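Local coordinates for cycloalternan-forming enzyme (Listeria monocytogenes serovar 1/2a, PDB 5F7U), which is a multidomain carbohydrate-active protein of glycosyl hydrolase family 31, built round a TIM barrel and holding bound glucose units in several pockets, at residues A[652-657]-A[770-775]; A[745-750]-A[762-767]; A[783-786]-A[790-793]. The protein carries 1 engineered substitution. All coordinates share one frame; numbering follows the deposited sequence.

Overall arrangement
All three contacts involve the glycosyl hydrolase family 31 C-terminal domain. Contact 1 ties it to the TIM barrel by bringing the chain after helix 642-653 against the loop between strands 767-770 and 776-778. Contacts 2 and 3 lie within the domain and share the two-stranded sheet of 758-763 and 781-786. Contact 2 is wholly buried and aliphatic. Contact 1 is also mainly buried and apolar where its segments touch, but the far end of its loop is polar and holds a glucose. Contact 3 is partly buried, presenting a tyrosine face and backbone polar groups to that same sugar. The 770-775 and 783-786 segments therefore contribute to one glycan pocket, both touching the chain B glucose.

Contact 1 of 3, residues A[652-657]-A[770-775]. With GLC (alpha-D-glucopyranose), chain B.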
loop_
_atom_site.group_PDB
_atom_site.type_symbol
_atom_site.label_atom_id
_atom_site.label_comp_id
_atom_site.label_asym_id
_atom_site.label_seq_id
_atom_site.Cartn_x
_atom_site.Cartn_y
_atom_site.Cartn_z
ATOM N N ALA A 652 -10.870 1.320 -7.907
ATOM C CA ALA A 652 -11.176 1.060 -6.494
ATOM C C ALA A 652 -11.697 -0.352 -6.276
ATOM O O ALA A 652 -11.359 -1.009 -5.269
ATOM C CB ALA A 652 -12.181 2.081 -5.957
ATOM N N ALA A 653 -12.505 -0.830 -7.226
ATOM C CA ALA A 653 -13.060 -2.182 -7.155
ATOM C C ALA A 653 -11.951 -3.231 -7.309
ATOM O O ALA A 653 -12.117 -4.366 -6.863
ATOM C CB ALA A 653 -14.131 -2.367 -8.226
ATOM N N PHE A 654 -10.818 -2.825 -7.890
ATOM C CA PHE A 654 -9.625 -3.684 -8.042
ATOM C C PHE A 654 -8.462 -3.211 -7.169
ATOM O O PHE A 654 -7.286 -3.298 -7.584
ATOM C CB PHE A 654 -9.196 -3.786 -9.529
ATOM C CG PHE A 654 -10.046 -4.725 -10.336
ATOM C CD1 PHE A 654 -11.286 -4.315 -10.825
ATOM C CD2 PHE A 654 -9.633 -6.060 -10.566
ATOM C CE1 PHE A 654 -12.097 -5.185 -11.563
ATOM C CE2 PHE A 654 -10.431 -6.929 -11.313
ATOM C CZ PHE A 654 -11.669 -6.491 -11.808
ATOM N N ALA A 655 -8.792 -2.674 -5.984
ATOM C CA ALA A 655 -7.763 -2.281 -5.021
ATOM C C ALA A 655 -8.003 -3.020 -3.704
ATOM O O ALA A 655 -9.035 -3.697 -3.566
ATOM C CB ALA A 655 -7.741 -0.761 -4.841
ATOM N N PRO A 656 -7.029 -2.983 -2.756
ATOM C CA PRO A 656 -7.180 -3.845 -1.568
ATOM C C PRO A 656 -8.459 -3.557 -0.769
ATOM O O PRO A 656 -9.159 -4.499 -0.402
ATOM C CB PRO A 656 -5.926 -3.517 -0.739
ATOM C CG PRO A 656 -4.910 -3.118 -1.777
ATOM C CD PRO A 656 -5.714 -2.301 -2.766
ATOM N N ILE A 657 -8.773 -2.279 -0.562
ATOM C CA ILE A 657 -9.969 -1.857 0.184
ATOM C C ILE A 657 -10.714 -0.813 -0.649
ATOM O O ILE A 657 -10.120 0.186 -1.088
ATOM C CB ILE A 657 -9.622 -1.253 1.577
ATOM C CG1 ILE A 657 -8.756 -2.192 2.453
ATOM C CG2 ILE A 657 -10.883 -0.766 2.313
ATOM C CD1 ILE A 657 -9.438 -3.481 2.920
ATOM N N ASP A 770 -7.035 -11.277 -21.354
ATOM C CA ASP A 770 -8.047 -10.297 -20.944
ATOM C C ASP A 770 -9.169 -11.035 -20.219
ATOM O O ASP A 770 -9.810 -11.912 -20.797
ATOM C CB ASP A 770 -8.547 -9.621 -22.231
ATOM C CG ASP A 770 -9.540 -8.505 -21.990
ATOM O OD1 ASP A 770 -10.396 -8.623 -21.091
ATOM O OD2 ASP A 770 -9.472 -7.526 -22.763
ATOM N N ILE A 771 -9.404 -10.709 -18.951
ATOM C CA ILE A 771 -10.391 -11.478 -18.162
ATOM C C ILE A 771 -11.849 -11.253 -18.571
ATOM O O ILE A 771 -12.724 -12.033 -18.188
ATOM C CB ILE A 771 -10.225 -11.307 -16.628
ATOM C CG1 ILE A 771 -10.618 -9.892 -16.171
ATOM C CG2 ILE A 771 -8.778 -11.641 -16.230
ATOM C CD1 ILE A 771 -10.809 -9.747 -14.667
ATOM N N TRP A 772 -12.104 -10.186 -19.328
ATOM C CA TRP A 772 -13.463 -9.789 -19.675
ATOM C C TRP A 772 -13.954 -10.488 -20.933
ATOM O O TRP A 772 -15.154 -10.676 -21.098
ATOM C CB TRP A 772 -13.519 -8.282 -19.927
ATOM C CG TRP A 772 -12.986 -7.468 -18.797
ATOM C CD1 TRP A 772 -11.785 -6.797 -18.751
ATOM C CD2 TRP A 772 -13.647 -7.199 -17.555
ATOM N NE1 TRP A 772 -11.652 -6.141 -17.540
ATOM C CE2 TRP A 772 -12.778 -6.365 -16.789
ATOM C CE3 TRP A 772 -14.881 -7.579 -17.011
ATOM C CZ2 TRP A 772 -13.115 -5.903 -15.508
ATOM C CZ3 TRP A 772 -15.227 -7.110 -15.719
ATOM C CH2 TRP A 772 -14.338 -6.285 -14.988
ATOM N N ASN A 773 -13.022 -10.847 -21.822
ATOM C CA ASN A 773 -13.380 -11.262 -23.185
ATOM C C ASN A 773 -12.525 -12.383 -23.820
ATOM O O ASN A 773 -12.831 -12.841 -24.930
ATOM C CB ASN A 773 -13.448 -10.025 -24.123
ATOM C CG ASN A 773 -12.111 -9.277 -24.234
ATOM O OD1 ASN A 773 -11.031 -9.876 -24.279
ATOM N ND2 ASN A 773 -12.185 -7.936 -24.256
ATOM N N GLY A 774 -11.458 -12.814 -23.142
ATOM C CA GLY A 774 -10.602 -13.870 -23.683
ATOM C C GLY A 774 -9.585 -13.450 -24.731
ATOM O O GLY A 774 -8.997 -14.315 -25.402
ATOM N N GLY A 775 -9.367 -12.139 -24.897
ATOM C CA GLY A 775 -8.299 -11.657 -25.781
ATOM C C GLY A 775 -6.944 -12.111 -25.270
ATOM O O GLY A 775 -6.624 -11.946 -24.099
HETATM C C1 GLC B . -10.918 -4.870 -26.016
HETATM C C2 GLC B . -9.930 -3.703 -26.076
HETATM C C3 GLC B . -8.792 -4.054 -27.046
HETATM C C4 GLC B . -8.159 -5.406 -26.680
HETATM C C5 GLC B . -9.244 -6.493 -26.674
HETATM C C6 GLC B . -8.768 -7.894 -26.300
HETATM O O2 GLC B . -10.616 -2.527 -26.523
HETATM O O3 GLC B . -7.823 -2.999 -27.085
HETATM O O4 GLC B . -7.121 -5.754 -27.598
HETATM O O5 GLC B . -10.240 -6.103 -25.716
HETATM O O6 GLC B . -8.137 -7.853 -25.015
#
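Phe654 and Trp772 reach toward one another from opposite directions and meet obliquely, Phe654 CZ lying 4.0 Å from Trp772 CZ2. Ile771 joins from the same loop, its CD1 lying 4.4 Å from Phe654 CE2, again at an oblique approach. With CG set beside the backbone N and opposite the carbonyl carbon (chi1 -78°), the Phe654 ring projects from the chain that follows helix 642-653 of the TIM barrel and reaches the loop between strands 767-770 and 776-778. Tyr694 and Thr697 of helix 687-700 and Val794 of strand 794-797 also touch this ring.

On the side away from Phe654 the loop turns polar groups to a sugar. In an Asx turn Trp772 N donates to Asp770 OD1, 2.9 Å away, meeting it nearly along the C-O axis, while a second Asx turn joins Asn773 OD1 to Gly775 N in the plane of the amide carbonyl. The other branches of both residues reach the glucose of chain B: its O6 donates to Asp770 OD2 over 2.6 Å, and Asn773 ND2 gives a hydrogen bond to the ring oxygen O5 at 3.0 Å. Asp770 OD2 has a further partner in the hydroxyl of Tyr785.

The chemistry thus divides along the loop. Dispersion between apolar groups joins it to the barrel, whereas the two Asx turns use one oxygen each to fold the backbone and leave Asp770 OD2 and Asn773 ND2 directed at the sugar, with the carboxylate and amide positioned by the turns that they form.

Contact 2 of 3, residues A[745-750]-A[762-767]; sequences DLLVAP and YLPEGE
Leu747 and Leu763 are the residues whose backbones come nearest, with 8.4 Å between their CA atoms, a spacing filled by side chains rather than by strand pairing. Strand 746-748 belongs to the antiparallel sheet that includes 740-742 and 794-797, whereas strand 758-763 pairs with 781-786.

The contact converges on one methyl group, Leu747 CD1. The Leu747 side chain extends across the gap because CG lies opposite the backbone N (chi1 -169°), and its CD1 reaches three successive residues. Leu747 and Pro764 reach toward each other, Leu747 CD1 lying 3.8 Å from Pro764 CD. Leu747 CD1 also touches Leu763 CD2 at 3.9 Å. The backbone oxygen Tyr762 O is 3.7 Å from Leu747 CD1. Leu763 leaves its backbone in another direction, with CG beside the N (chi1 -59°), but the chain beyond brings its CD2 branch back to Leu747, while its CD1 methyl packs against Ile783 of the partner strand.

Around this meeting point the apolar filling continues. Val761 touches both Leu747 and Ala749, and Met741 of strand 740-742 also borders Leu747. Two polar groups of Tyr762 find partners outside the segments: its O accepts a hydrogen bond from Gln739 NE2, and its OH is hydrogen-bonded to Asp730 OD2.

Contact 2 is therefore an aliphatic seam between two sheets of the C-terminal domain, held by dispersion and by the exclusion of water from buried methyl and methylene groups. The one polar atom at the methyl, Tyr762 O, has its hydrogen bond from Gln739 NE2, which probably offsets the cost of burying it there.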
loop_
_atom_site.group_PDB
_atom_site.type_symbol
_atom_site.label_atom_id
_atom_site.label_comp_id
_atom_site.label_asym_id
_atom_site.label_seq_id
_atom_site.Cartn_x
_atom_site.Cartn_y
_atom_site.Cartn_z
ATOM N N ASP A 745 -2.195 -13.054 -9.633
ATOM C CA ASP A 745 -2.458 -13.383 -11.039
ATOM C C ASP A 745 -2.982 -12.296 -11.954
ATOM O O ASP A 745 -2.958 -12.490 -13.174
ATOM C CB ASP A 745 -3.442 -14.535 -11.117
ATOM C CG ASP A 745 -2.958 -15.730 -10.377
ATOM O OD1 ASP A 745 -1.865 -16.213 -10.708
ATOM O OD2 ASP A 745 -3.679 -16.165 -9.451
ATOM N N LEU A 746 -3.474 -11.190 -11.394
ATOM C CA LEU A 746 -4.186 -10.205 -12.214
ATOM C C LEU A 746 -3.333 -8.989 -12.399
ATOM O O LEU A 746 -2.788 -8.461 -11.427
ATOM C CB LEU A 746 -5.531 -9.801 -11.606
ATOM C CG LEU A 746 -6.590 -10.906 -11.451
ATOM C CD1 LEU A 746 -7.826 -10.330 -10.748
ATOM C CD2 LEU A 746 -6.936 -11.534 -12.802
ATOM N N LEU A 747 -3.184 -8.590 -13.663
ATOM C CA LEU A 747 -2.525 -7.332 -13.981
ATOM C C LEU A 747 -3.622 -6.313 -14.264
ATOM O O LEU A 747 -4.448 -6.493 -15.193
ATOM C CB LEU A 747 -1.562 -7.499 -15.163
ATOM C CG LEU A 747 -0.581 -6.349 -15.501
ATOM C CD1 LEU A 747 0.471 -6.879 -16.468
ATOM C CD2 LEU A 747 -1.253 -5.109 -16.097
ATOM N N VAL A 748 -3.651 -5.242 -13.464
ATOM C CA VAL A 748 -4.714 -4.233 -13.589
ATOM C C VAL A 748 -4.103 -2.932 -14.097
ATOM O O VAL A 748 -3.109 -2.470 -13.551
ATOM C CB VAL A 748 -5.403 -3.954 -12.218
ATOM C CG1 VAL A 748 -6.475 -2.878 -12.341
ATOM C CG2 VAL A 748 -5.995 -5.231 -11.645
ATOM N N ALA A 749 -4.746 -2.302 -15.087
ATOM C CA ALA A 749 -4.228 -1.072 -15.662
ATOM C C ALA A 749 -5.272 0.046 -15.670
ATOM O O ALA A 749 -5.939 0.266 -16.672
ATOM C CB ALA A 749 -3.673 -1.356 -17.062
ATOM N N PRO A 750 -5.426 0.764 -14.530
ATOM C CA PRO A 750 -6.485 1.773 -14.527
ATOM C C PRO A 750 -6.122 2.967 -15.406
ATOM O O PRO A 750 -4.941 3.191 -15.695
ATOM C CB PRO A 750 -6.580 2.178 -13.060
ATOM C CG PRO A 750 -5.216 1.974 -12.531
ATOM C CD PRO A 750 -4.695 0.734 -13.246
ATOM N N TYR A 762 2.026 -2.207 -19.986
ATOM C CA TYR A 762 3.247 -2.982 -20.168
ATOM C C TYR A 762 2.981 -4.422 -19.715
ATOM O O TYR A 762 2.548 -4.642 -18.563
ATOM C CB TYR A 762 4.480 -2.397 -19.417
ATOM C CG TYR A 762 5.632 -3.375 -19.581
ATOM C CD1 TYR A 762 6.236 -3.561 -20.840
ATOM C CD2 TYR A 762 6.028 -4.210 -18.524
ATOM C CE1 TYR A 762 7.237 -4.497 -21.021
ATOM C CE2 TYR A 762 7.034 -5.157 -18.693
ATOM C CZ TYR A 762 7.622 -5.308 -19.949
ATOM O OH TYR A 762 8.613 -6.243 -20.150
ATOM N N LEU A 763 3.220 -5.388 -20.615
ATOM C CA LEU A 763 3.056 -6.792 -20.275
ATOM C C LEU A 763 4.410 -7.453 -20.111
ATOM O O LEU A 763 5.160 -7.545 -21.084
ATOM C CB LEU A 763 2.240 -7.529 -21.346
ATOM C CG LEU A 763 0.829 -6.992 -21.591
ATOM C CD1 LEU A 763 0.222 -7.766 -22.757
ATOM C CD2 LEU A 763 -0.054 -7.073 -20.346
ATOM N N PRO A 764 4.723 -7.921 -18.890
ATOM C CA PRO A 764 5.953 -8.695 -18.702
ATOM C C PRO A 764 5.925 -10.000 -19.484
ATOM O O PRO A 764 4.877 -10.418 -19.976
ATOM C CB PRO A 764 5.957 -9.005 -17.205
ATOM C CG PRO A 764 5.078 -7.963 -16.603
ATOM C CD PRO A 764 3.980 -7.784 -17.624
ATOM N N GLU A 765 7.093 -10.635 -19.605
ATOM C CA GLU A 765 7.211 -11.840 -20.422
ATOM C C GLU A 765 6.232 -12.908 -19.908
ATOM O O GLU A 765 5.970 -12.981 -18.724
ATOM C CB GLU A 765 8.666 -12.324 -20.475
ATOM C CG GLU A 765 9.170 -12.349 -21.916
ATOM C CD GLU A 765 10.666 -12.151 -22.074
ATOM O OE1 GLU A 765 11.426 -13.117 -21.826
ATOM O OE2 GLU A 765 11.080 -11.036 -22.491
ATOM N N GLY A 766 5.657 -13.686 -20.821
ATOM C CA GLY A 766 4.641 -14.704 -20.492
ATOM C C GLY A 766 3.340 -14.335 -21.175
ATOM O O GLY A 766 3.272 -13.311 -21.808
ATOM N N GLU A 767 2.282 -15.109 -21.006
ATOM C CA GLU A 767 1.040 -14.851 -21.734
ATOM C C GLU A 767 -0.001 -14.250 -20.798
ATOM O O GLU A 767 -0.142 -14.718 -19.681
ATOM C CB GLU A 767 0.522 -16.168 -22.321
ATOM C CG GLU A 767 -0.692 -16.001 -23.216
ATOM C CD GLU A 767 -1.079 -17.290 -23.896
ATOM O OE1 GLU A 767 -0.354 -17.722 -24.812
ATOM O OE2 GLU A 767 -2.124 -17.863 -23.542
#

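Contact 3 of 3, residues A[783-786]-A[790-793]. With GLC (alpha-D-glucopyranose), chain B; GLC (alpha-D-glucopyranose), chain C.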
loop_
_atom_site.group_PDB
_atom_site.type_symbol
_atom_site.label_atom_id
_atom_site.label_comp_id
_atom_site.label_asym_id
_atom_site.label_seq_id
_atom_site.Cartn_x
_atom_site.Cartn_y
_atom_site.Cartn_z
ATOM N N ILE A 783 1.474 -2.835 -24.840
ATOM C CA ILE A 783 0.343 -2.884 -25.768
ATOM C C ILE A 783 -0.490 -1.609 -25.632
ATOM O O ILE A 783 -0.372 -0.892 -24.630
ATOM C CB ILE A 783 -0.533 -4.154 -25.584
ATOM C CG1 ILE A 783 -1.240 -4.174 -24.208
ATOM C CG2 ILE A 783 0.304 -5.417 -25.839
ATOM C CD1 ILE A 783 -2.394 -5.160 -24.139
ATOM N N SER A 784 -1.305 -1.329 -26.654
ATOM C CA SER A 784 -2.297 -0.251 -26.585
ATOM C C SER A 784 -3.676 -0.883 -26.467
ATOM O O SER A 784 -4.093 -1.642 -27.339
ATOM C CB SER A 784 -2.196 0.645 -27.816
ATOM O OG SER A 784 -3.071 1.754 -27.697
ATOM N N TYR A 785 -4.365 -0.595 -25.372
ATOM C CA TYR A 785 -5.689 -1.152 -25.108
ATOM C C TYR A 785 -6.725 -0.041 -25.208
ATOM O O TYR A 785 -6.614 0.989 -24.512
ATOM C CB TYR A 785 -5.709 -1.771 -23.699
ATOM C CG TYR A 785 -6.892 -2.664 -23.344
ATOM C CD1 TYR A 785 -8.106 -2.116 -22.941
ATOM C CD2 TYR A 785 -6.759 -4.066 -23.323
ATOM C CE1 TYR A 785 -9.179 -2.926 -22.565
ATOM C CE2 TYR A 785 -7.814 -4.884 -22.946
ATOM C CZ TYR A 785 -9.020 -4.307 -22.574
ATOM O OH TYR A 785 -10.073 -5.104 -22.192
ATOM N N TYR A 786 -7.727 -0.225 -26.081
ATOM C CA TYR A 786 -8.799 0.760 -26.158
ATOM C C TYR A 786 -9.742 0.554 -24.974
ATOM O O TYR A 786 -10.373 -0.505 -24.834
ATOM C CB TYR A 786 -9.583 0.691 -27.486
ATOM C CG TYR A 786 -10.771 1.640 -27.477
ATOM C CD1 TYR A 786 -10.581 3.027 -27.552
ATOM C CD2 TYR A 786 -12.080 1.155 -27.353
ATOM C CE1 TYR A 786 -11.667 3.910 -27.516
ATOM C CE2 TYR A 786 -13.170 2.023 -27.316
ATOM C CZ TYR A 786 -12.958 3.390 -27.402
ATOM O OH TYR A 786 -14.038 4.234 -27.392
ATOM N N ASP A 790 -16.113 3.228 -19.475
ATOM C CA ASP A 790 -16.684 2.144 -18.691
ATOM C C ASP A 790 -15.791 0.923 -18.575
ATOM O O ASP A 790 -16.158 -0.039 -17.898
ATOM C CB ASP A 790 -18.028 1.739 -19.309
ATOM C CG ASP A 790 -18.968 2.891 -19.425
ATOM O OD1 ASP A 790 -19.146 3.595 -18.415
ATOM O OD2 ASP A 790 -19.557 3.088 -20.526
ATOM N N THR A 791 -14.613 0.985 -19.200
ATOM C CA THR A 791 -13.751 -0.183 -19.445
ATOM C C THR A 791 -12.452 -0.108 -18.649
ATOM O O THR A 791 -11.795 0.943 -18.605
ATOM C CB THR A 791 -13.451 -0.271 -20.962
ATOM O OG1 THR A 791 -14.691 -0.452 -21.663
ATOM C CG2 THR A 791 -12.485 -1.413 -21.319
ATOM N N LEU A 792 -12.074 -1.239 -18.057
ATOM C CA LEU A 792 -10.818 -1.340 -17.300
ATOM C C LEU A 792 -10.009 -2.525 -17.826
ATOM O O LEU A 792 -10.470 -3.651 -17.702
ATOM C CB LEU A 792 -11.141 -1.577 -15.805
ATOM C CG LEU A 792 -9.975 -1.796 -14.831
ATOM C CD1 LEU A 792 -9.251 -0.485 -14.569
ATOM C CD2 LEU A 792 -10.497 -2.335 -13.518
ATOM N N PRO A 793 -8.791 -2.299 -18.360
ATOM C CA PRO A 793 -7.968 -3.452 -18.799
ATOM C C PRO A 793 -7.522 -4.280 -17.593
ATOM O O PRO A 793 -6.882 -3.745 -16.692
ATOM C CB PRO A 793 -6.738 -2.798 -19.454
ATOM C CG PRO A 793 -7.128 -1.365 -19.688
ATOM C CD PRO A 793 -8.128 -1.010 -18.624
HETATM C C1 GLC B . -10.918 -4.870 -26.016
HETATM C C2 GLC B . -9.930 -3.703 -26.076
HETATM C C3 GLC B . -8.792 -4.054 -27.046
HETATM C C4 GLC B . -8.159 -5.406 -26.680
HETATM C C5 GLC B . -9.244 -6.493 -26.674
HETATM C C6 GLC B . -8.768 -7.894 -26.300
HETATM O O2 GLC B . -10.616 -2.527 -26.523
HETATM O O3 GLC B . -7.823 -2.999 -27.085
HETATM O O4 GLC B . -7.121 -5.754 -27.598
HETATM O O5 GLC B . -10.240 -6.103 -25.716
HETATM O O6 GLC B . -8.137 -7.853 -25.015
HETATM C C1 GLC C . -12.620 -0.613 -31.276
HETATM C C2 GLC C . -13.154 -1.982 -31.763
HETATM C C3 GLC C . -12.823 -3.138 -30.800
HETATM C C4 GLC C . -11.291 -3.115 -30.666
HETATM C C5 GLC C . -10.775 -1.783 -30.087
HETATM C C6 GLC C . -9.424 -1.410 -30.710
HETATM O O1 GLC C . -13.675 0.320 -30.985
HETATM O O2 GLC C . -14.546 -1.920 -32.108
HETATM O O3 GLC C . -13.467 -4.345 -31.309
HETATM O O4 GLC C . -10.768 -4.178 -29.864
HETATM O O5 GLC C . -11.740 -0.707 -30.134
HETATM O O6 GLC C . -9.453 -0.311 -31.631
HETATM O O HOH W 1 -13.723 0.116 -24.377
#
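Tyr785 and Pro793 form a CH-pi contact within the family 31 C-terminal domain, where strand 781-786 of a two-stranded antiparallel sheet meets the loop before strand 794-797. Pro793 CB sits 3.8 Å from the Tyr785 ring centroid and only 9° off the ring normal. On the opposite face lies the glucose of chain B, with its C2 3.6 Å above the plane of the Tyr785 ring and over its centre, so the aromatic ring is held between proline and sugar.

Apolar packing adds an edge contact: Thr791 CG2 approaches in the ring plane, 3.8 Å from Tyr785 CE1, with the two side chains crossing at about a right angle.

Within this contact the hydrogen bonds to the sugar come from the Tyr786 backbone; Asp770, Asn773 and His777 supply others. Tyr786 N donates to glucose O3 at 3.0 Å, and Tyr786 O accepts from glucose O2 at 2.6 Å, so one residue grips two neighbouring hydroxyls. The Tyr786 ring has that O2 at its edge and, obliquely, O5 of the chain C glucose, 3.4 Å from Tyr786 CD2.

Thr791 OG1, hydrogen-bonded to Asp788 OD1, also accepts from a water 2.9 Å away, which donates weakly to Tyr786 O.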